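Local coordinates for CrmK (Actinoalloteichus sp. WH1-2216-6, PDB 5I1W), which probably catalyses an oxygen-dependent oxidation of its substrate with an FAD cofactor that is held by two covalent links to the protein, at residues V7-D12 / F34-S39; A154-V159 / R199-S204. All coordinates share one frame; numbering follows the deposited sequence.

Overall arrangement
Both contacts are antiparallel strand pairs, and both probably belong to the FAD-binding portion of this FAD-linked oxidoreductase. Contact 1 joins strand 7-9 to strand 33-36 at the rim of a mixed four-stranded sheet. Contact 2 joins strands 152-160 and 196-202 inside a separate five-stranded antiparallel sheet. Their centres lie 24 Å apart. Their nearest atoms are about 5 Å apart and do not touch. Contact 2 is the nearer to the cofactor: the side chain of Tyr200 is about 6 Å from the bound FAD. In contact 1 the side chain of Phe34 is about 11 Å from the bound FAD. Contact 1 also reaches the second subunit.

Contact 1 (V7-D12 / F34-S39); sequences VTVKPD and FRLPYS
Thr8 and Arg35 face each other as a non-hydrogen-bonded antiparallel pair, and their side chains meet on one face of the sheet. Arg35 NE donates a weak hydrogen bond to Thr8 OG1 at 2.9 Å, and Arg35 NH2 donates a second weak one. Both bonds are bent, the first to 127° at the hydrogen, and OG1 approaches the guanidinium obliquely. The arginine chain bends at chi2 and chi3 (69° and 47°), which turns the guanidinium back toward strand 7-9, with Val7 O near its plane at the edge. On the way Arg35 CD passes 3.5 Å from Val7 O.

The hydrogen-bonded pairs are Val7 with Leu36 and Val9 with Phe34. Leu36 N reaches Val7 O at 2.9 Å, and Val9 N reaches Phe34 O at the same distance of 2.9 Å. These residues occupy the other face. There Val7 CB touches Leu36 CB at 4.0 Å, and Val9 CB lies 4.1 Å from Phe34 CB. Val7 CG2, set anti to the carbonyl carbon, meets the edge of the Tyr38 ring and is 3.4 Å from Tyr38 OH.

Further out, Arg35 NH1 forms a salt bridge with Glu49 of helix 40-52. Tyr38 OH bonds to Asn114 of the second subunit and to Arg4. The Phe34 ring packs edge-to-face with Tyr16. Losing the guanidinium to an alanine here would probably leave Glu49 without this charge partner and take both weak donors from Thr8 OG1.

Strand 7-9 is an outermost strand, within this chain, of its four-stranded sheet. It pairs there along one side, with strand 33-36, through four backbone bonds. The arginine charge is likely to be balanced chiefly by Glu49.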
loop_
_atom_site.group_PDB
_atom_site.type_symbol
_atom_site.label_atom_id
_atom_site.label_comp_id
_atom_site.label_asym_id
_atom_site.label_seq_id
_atom_site.Cartn_x
_atom_site.Cartn_y
_atom_site.Cartn_z
ATOM N N VAL A 7 -16.606 -19.299 -0.383
ATOM C CA VAL A 7 -15.504 -20.060 -0.986
ATOM C C VAL A 7 -14.886 -20.928 0.073
ATOM O O VAL A 7 -14.718 -20.495 1.205
ATOM C CB VAL A 7 -14.436 -19.088 -1.528
ATOM C CG1 VAL A 7 -13.217 -19.827 -2.045
ATOM C CG2 VAL A 7 -15.056 -18.246 -2.627
ATOM N N THR A 8 -14.560 -22.155 -0.284
ATOM C CA THR A 8 -13.875 -23.052 0.618
ATOM C C THR A 8 -12.548 -23.379 -0.041
ATOM O O THR A 8 -12.520 -23.685 -1.216
ATOM C CB THR A 8 -14.733 -24.296 0.898
ATOM O OG1 THR A 8 -15.851 -23.896 1.694
ATOM C CG2 THR A 8 -13.980 -25.367 1.655
ATOM N N VAL A 9 -11.446 -23.259 0.690
ATOM C CA VAL A 9 -10.123 -23.423 0.104
ATOM C C VAL A 9 -9.421 -24.515 0.887
ATOM O O VAL A 9 -9.101 -24.340 2.048
ATOM C CB VAL A 9 -9.309 -22.126 0.160
ATOM C CG1 VAL A 9 -7.908 -22.327 -0.422
ATOM C CG2 VAL A 9 -10.012 -21.028 -0.577
ATOM N N LYS A 10 -9.240 -25.669 0.250
ATOM C CA LYS A 10 -8.608 -26.817 0.864
ATOM C C LYS A 10 -7.167 -26.891 0.409
ATOM O O LYS A 10 -6.782 -26.187 -0.509
ATOM C CB LYS A 10 -9.350 -28.089 0.492
ATOM C CG LYS A 10 -10.776 -28.029 0.947
ATOM C CD LYS A 10 -11.292 -29.381 1.382
ATOM C CE LYS A 10 -12.755 -29.302 1.765
ATOM N NZ LYS A 10 -13.584 -29.539 0.546
ATOM N N PRO A 11 -6.371 -27.733 1.060
ATOM C CA PRO A 11 -4.923 -27.801 0.774
ATOM C C PRO A 11 -4.519 -28.125 -0.638
ATOM O O PRO A 11 -3.366 -27.878 -1.007
ATOM C CB PRO A 11 -4.426 -28.915 1.686
ATOM C CG PRO A 11 -5.408 -28.932 2.809
ATOM C CD PRO A 11 -6.750 -28.566 2.212
ATOM N N ASP A 12 -5.434 -28.704 -1.407
ATOM C CA ASP A 12 -5.210 -28.984 -2.838
ATOM C C ASP A 12 -5.478 -27.795 -3.773
ATOM O O ASP A 12 -5.190 -27.873 -4.953
ATOM C CB ASP A 12 -6.090 -30.169 -3.286
ATOM C CG ASP A 12 -7.596 -29.887 -3.141
ATOM O OD1 ASP A 12 -8.002 -29.244 -2.151
ATOM O OD2 ASP A 12 -8.384 -30.307 -4.017
ATOM N N PHE A 34 -9.841 -22.954 4.596
ATOM C CA PHE A 34 -10.181 -21.574 4.774
ATOM C C PHE A 34 -11.598 -21.395 4.218
ATOM O O PHE A 34 -11.954 -21.973 3.206
ATOM C CB PHE A 34 -9.232 -20.674 4.035
ATOM C CG PHE A 34 -7.831 -20.776 4.488
ATOM C CD1 PHE A 34 -6.978 -21.654 3.901
ATOM C CD2 PHE A 34 -7.363 -19.973 5.489
ATOM C CE1 PHE A 34 -5.673 -21.742 4.312
ATOM C CE2 PHE A 34 -6.070 -20.046 5.914
ATOM C CZ PHE A 34 -5.235 -20.961 5.354
ATOM N N ARG A 35 -12.419 -20.659 4.942
ATOM C CA ARG A 35 -13.744 -20.270 4.456
ATOM C C ARG A 35 -13.741 -18.759 4.189
ATOM O O ARG A 35 -13.407 -17.979 5.059
ATOM C CB ARG A 35 -14.768 -20.650 5.479
ATOM C CG ARG A 35 -16.163 -20.181 5.212
ATOM C CD ARG A 35 -16.827 -20.873 4.025
ATOM N NE ARG A 35 -16.684 -22.325 4.038
ATOM C CZ ARG A 35 -17.538 -23.160 4.606
ATOM N NH1 ARG A 35 -18.629 -22.710 5.230
ATOM N NH2 ARG A 35 -17.303 -24.446 4.531
ATOM N N LEU A 36 -14.081 -18.337 2.976
ATOM C CA LEU A 36 -14.197 -16.896 2.680
ATOM C C LEU A 36 -15.647 -16.484 2.475
ATOM O O LEU A 36 -16.151 -16.685 1.389
ATOM C CB LEU A 36 -13.431 -16.546 1.412
ATOM C CG LEU A 36 -11.945 -16.322 1.654
ATOM C CD1 LEU A 36 -11.266 -17.666 1.851
ATOM C CD2 LEU A 36 -11.340 -15.593 0.473
ATOM N N PRO A 37 -16.298 -15.883 3.485
ATOM C CA PRO A 37 -17.718 -15.544 3.325
ATOM C C PRO A 37 -17.947 -14.124 2.765
ATOM O O PRO A 37 -17.030 -13.264 2.767
ATOM C CB PRO A 37 -18.238 -15.691 4.728
ATOM C CG PRO A 37 -17.086 -15.171 5.551
ATOM C CD PRO A 37 -15.852 -15.621 4.854
ATOM N N TYR A 38 -19.158 -13.925 2.243
ATOM C CA TYR A 38 -19.578 -12.677 1.595
ATOM C C TYR A 38 -20.647 -11.943 2.362
ATOM O O TYR A 38 -20.859 -10.798 2.107
ATOM C CB TYR A 38 -20.069 -12.938 0.180
ATOM C CG TYR A 38 -18.968 -13.479 -0.666
ATOM C CD1 TYR A 38 -17.956 -12.640 -1.124
ATOM C CD2 TYR A 38 -18.894 -14.827 -0.970
ATOM C CE1 TYR A 38 -16.910 -13.121 -1.887
ATOM C CE2 TYR A 38 -17.860 -15.330 -1.735
ATOM C CZ TYR A 38 -16.863 -14.471 -2.188
ATOM O OH TYR A 38 -15.816 -14.961 -2.929
ATOM N N SER A 39 -21.289 -12.594 3.333
ATOM C CA SER A 39 -22.351 -11.979 4.062
ATOM C C SER A 39 -22.375 -12.532 5.466
ATOM O O SER A 39 -21.801 -13.591 5.751
ATOM C CB SER A 39 -23.663 -12.311 3.376
ATOM O OG SER A 39 -23.953 -13.696 3.487
#

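Contact 2 (A154-V159 / R199-S204); sequences AVEVVV and RYWLRS
Ala154 and Trp201 form a hydrogen-bonded antiparallel pair between neighbouring strands of the five-stranded sheet in this FAD_PCMH-type fold. Glu156 and Arg199 form another such pair. Val155 and Tyr200, between them, are a non-hydrogen-bonded pair.

Three backbone hydrogen bonds join the strands. Trp201 N is 2.9 Å from Ala154 O, while the return bond from Ala154 N to Trp201 O is weak. Glu156 N points almost straight at Arg199 O, 3.0 Å away.

Apolar packing lies on both faces. Ala154 CB comes to 3.6 Å from Trp201 CE3, meeting the indole obliquely. Glu156 CB sits 3.9 Å from CZ3 of Trp201. Arg199 CG rests over one face of the same ring, offset toward its rim. On the other face of the sheet Val155 CG2 lies 4.0 Å from Tyr200 CD1, the two side chains running alongside each other.

A cation-pi contact joins Trp201 to Arg93.

The polar groups are bonded as well. Trp201 NE1 bonds to Asp90. The Tyr200 hydroxyl bonds to Gly130 O and Ser134 N, next to Gly131, which binds FAD. Across the strands the polar contact is a salt bridge. With chi1 at -177° and the chain extended beyond CG, Glu156 lies alongside Arg199, pointing the same way. Thr198 and Thr40 also bond to Glu156 OE1. Arg199 NH1 is shared by Glu97 and Glu99 of strand 95-99, so three glutamates probably offset one arginine. Arg199 NE donates to Glu156 OE1 at 3.2 Å and 177°; the oxygen lies in the guanidinium plane, but the donor stands above the carboxylate plane.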
loop_
_atom_site.group_PDB
_atom_site.type_symbol
_atom_site.label_atom_id
_atom_site.label_comp_id
_atom_site.label_asym_id
_atom_site.label_seq_id
_atom_site.Cartn_x
_atom_site.Cartn_y
_atom_site.Cartn_z
ATOM N N ALA A 154 -21.927 0.871 17.492
ATOM C CA ALA A 154 -22.521 -0.436 17.461
ATOM C C ALA A 154 -21.569 -1.447 16.850
ATOM O O ALA A 154 -20.672 -1.090 16.107
ATOM C CB ALA A 154 -23.846 -0.410 16.716
ATOM N N VAL A 155 -21.777 -2.716 17.166
ATOM C CA VAL A 155 -21.029 -3.785 16.550
ATOM C C VAL A 155 -22.017 -4.933 16.281
ATOM O O VAL A 155 -22.952 -5.074 17.017
ATOM C CB VAL A 155 -19.824 -4.139 17.435
ATOM C CG1 VAL A 155 -20.248 -4.611 18.821
ATOM C CG2 VAL A 155 -18.950 -5.168 16.791
ATOM N N GLU A 156 -21.847 -5.673 15.176
ATOM C CA GLU A 156 -22.616 -6.862 14.873
ATOM C C GLU A 156 -21.667 -8.041 15.006
ATOM O O GLU A 156 -20.604 -8.032 14.392
ATOM C CB GLU A 156 -23.166 -6.826 13.465
ATOM C CG GLU A 156 -24.039 -8.013 13.101
ATOM C CD GLU A 156 -24.430 -8.023 11.625
ATOM O OE1 GLU A 156 -23.617 -8.500 10.774
ATOM O OE2 GLU A 156 -25.557 -7.542 11.299
ATOM N N VAL A 157 -22.058 -9.039 15.797
ATOM C CA VAL A 157 -21.208 -10.101 16.238
ATOM C C VAL A 157 -21.935 -11.431 16.083
ATOM O O VAL A 157 -23.099 -11.563 16.491
ATOM C CB VAL A 157 -20.878 -9.954 17.719
ATOM C CG1 VAL A 157 -19.763 -10.889 18.081
ATOM C CG2 VAL A 157 -20.449 -8.541 18.039
ATOM N N VAL A 158 -21.245 -12.414 15.497
ATOM C CA VAL A 158 -21.754 -13.758 15.465
ATOM C C VAL A 158 -21.300 -14.511 16.732
ATOM O O VAL A 158 -20.107 -14.711 16.940
ATOM C CB VAL A 158 -21.332 -14.509 14.163
ATOM C CG1 VAL A 158 -21.701 -15.987 14.230
ATOM C CG2 VAL A 158 -21.953 -13.897 12.943
ATOM N N VAL A 159 -22.266 -14.956 17.533
ATOM C CA VAL A 159 -22.071 -15.589 18.849
ATOM C C VAL A 159 -22.659 -16.987 18.948
ATOM O O VAL A 159 -23.490 -17.357 18.128
ATOM C CB VAL A 159 -22.632 -14.735 20.004
ATOM C CG1 VAL A 159 -21.823 -13.498 20.194
ATOM C CG2 VAL A 159 -24.135 -14.370 19.852
ATOM N N ARG A 199 -19.314 -6.441 11.373
ATOM C CA ARG A 199 -19.236 -5.061 11.055
ATOM C C ARG A 199 -19.327 -4.193 12.302
ATOM O O ARG A 199 -19.763 -4.625 13.344
ATOM C CB ARG A 199 -20.302 -4.681 10.089
ATOM C CG ARG A 199 -21.699 -4.635 10.658
ATOM C CD ARG A 199 -22.738 -4.749 9.519
ATOM N NE ARG A 199 -22.732 -6.072 8.922
ATOM C CZ ARG A 199 -22.426 -6.358 7.654
ATOM N NH1 ARG A 199 -22.124 -5.394 6.793
ATOM N NH2 ARG A 199 -22.432 -7.628 7.241
ATOM N N TYR A 200 -18.799 -2.993 12.178
ATOM C CA TYR A 200 -18.815 -2.017 13.212
ATOM C C TYR A 200 -19.533 -0.815 12.625
ATOM O O TYR A 200 -19.486 -0.607 11.436
ATOM C CB TYR A 200 -17.401 -1.497 13.456
ATOM C CG TYR A 200 -16.379 -2.421 13.988
ATOM C CD1 TYR A 200 -16.249 -2.595 15.339
ATOM C CD2 TYR A 200 -15.478 -3.055 13.156
ATOM C CE1 TYR A 200 -15.273 -3.423 15.876
ATOM C CE2 TYR A 200 -14.487 -3.889 13.673
ATOM C CZ TYR A 200 -14.385 -4.051 15.033
ATOM O OH TYR A 200 -13.403 -4.821 15.592
ATOM N N TRP A 201 -20.080 0.030 13.477
ATOM C CA TRP A 201 -20.695 1.251 13.107
ATOM C C TRP A 201 -19.982 2.296 13.924
ATOM O O TRP A 201 -19.881 2.128 15.120
ATOM C CB TRP A 201 -22.166 1.258 13.481
ATOM C CG TRP A 201 -23.029 0.543 12.503
ATOM C CD1 TRP A 201 -23.513 1.053 11.377
ATOM C CD2 TRP A 201 -23.498 -0.817 12.557
ATOM N NE1 TRP A 201 -24.253 0.139 10.713
ATOM C CE2 TRP A 201 -24.270 -1.025 11.424
ATOM C CE3 TRP A 201 -23.352 -1.860 13.463
ATOM C CZ2 TRP A 201 -24.906 -2.249 11.152
ATOM C CZ3 TRP A 201 -24.000 -3.055 13.211
ATOM C CH2 TRP A 201 -24.769 -3.238 12.065
ATOM N N LEU A 202 -19.586 3.400 13.283
ATOM C CA LEU A 202 -18.791 4.447 13.898
ATOM C C LEU A 202 -19.477 5.786 13.809
ATOM O O LEU A 202 -19.943 6.173 12.746
ATOM C CB LEU A 202 -17.454 4.588 13.193
ATOM C CG LEU A 202 -16.706 3.266 13.138
ATOM C CD1 LEU A 202 -15.556 3.297 12.145
ATOM C CD2 LEU A 202 -16.186 2.916 14.497
ATOM N N ARG A 203 -19.443 6.521 14.915
ATOM C CA ARG A 203 -20.128 7.774 15.012
ATOM C C ARG A 203 -19.676 8.481 16.244
ATOM O O ARG A 203 -19.489 7.830 17.259
ATOM C CB ARG A 203 -21.574 7.472 15.172
ATOM C CG ARG A 203 -22.424 8.651 15.398
ATOM C CD ARG A 203 -23.813 8.100 15.598
ATOM N NE ARG A 203 -24.687 9.114 15.127
ATOM C CZ ARG A 203 -25.168 10.070 15.883
ATOM N NH1 ARG A 203 -24.885 10.098 17.187
ATOM N NH2 ARG A 203 -25.939 11.000 15.324
ATOM N N SER A 204 -19.480 9.790 16.175
ATOM C CA SER A 204 -19.169 10.557 17.398
ATOM C C SER A 204 -20.340 10.531 18.372
ATOM O O SER A 204 -21.446 10.683 17.968
ATOM C CB SER A 204 -18.836 12.023 17.093
ATOM O OG SER A 204 -17.734 12.119 16.221
#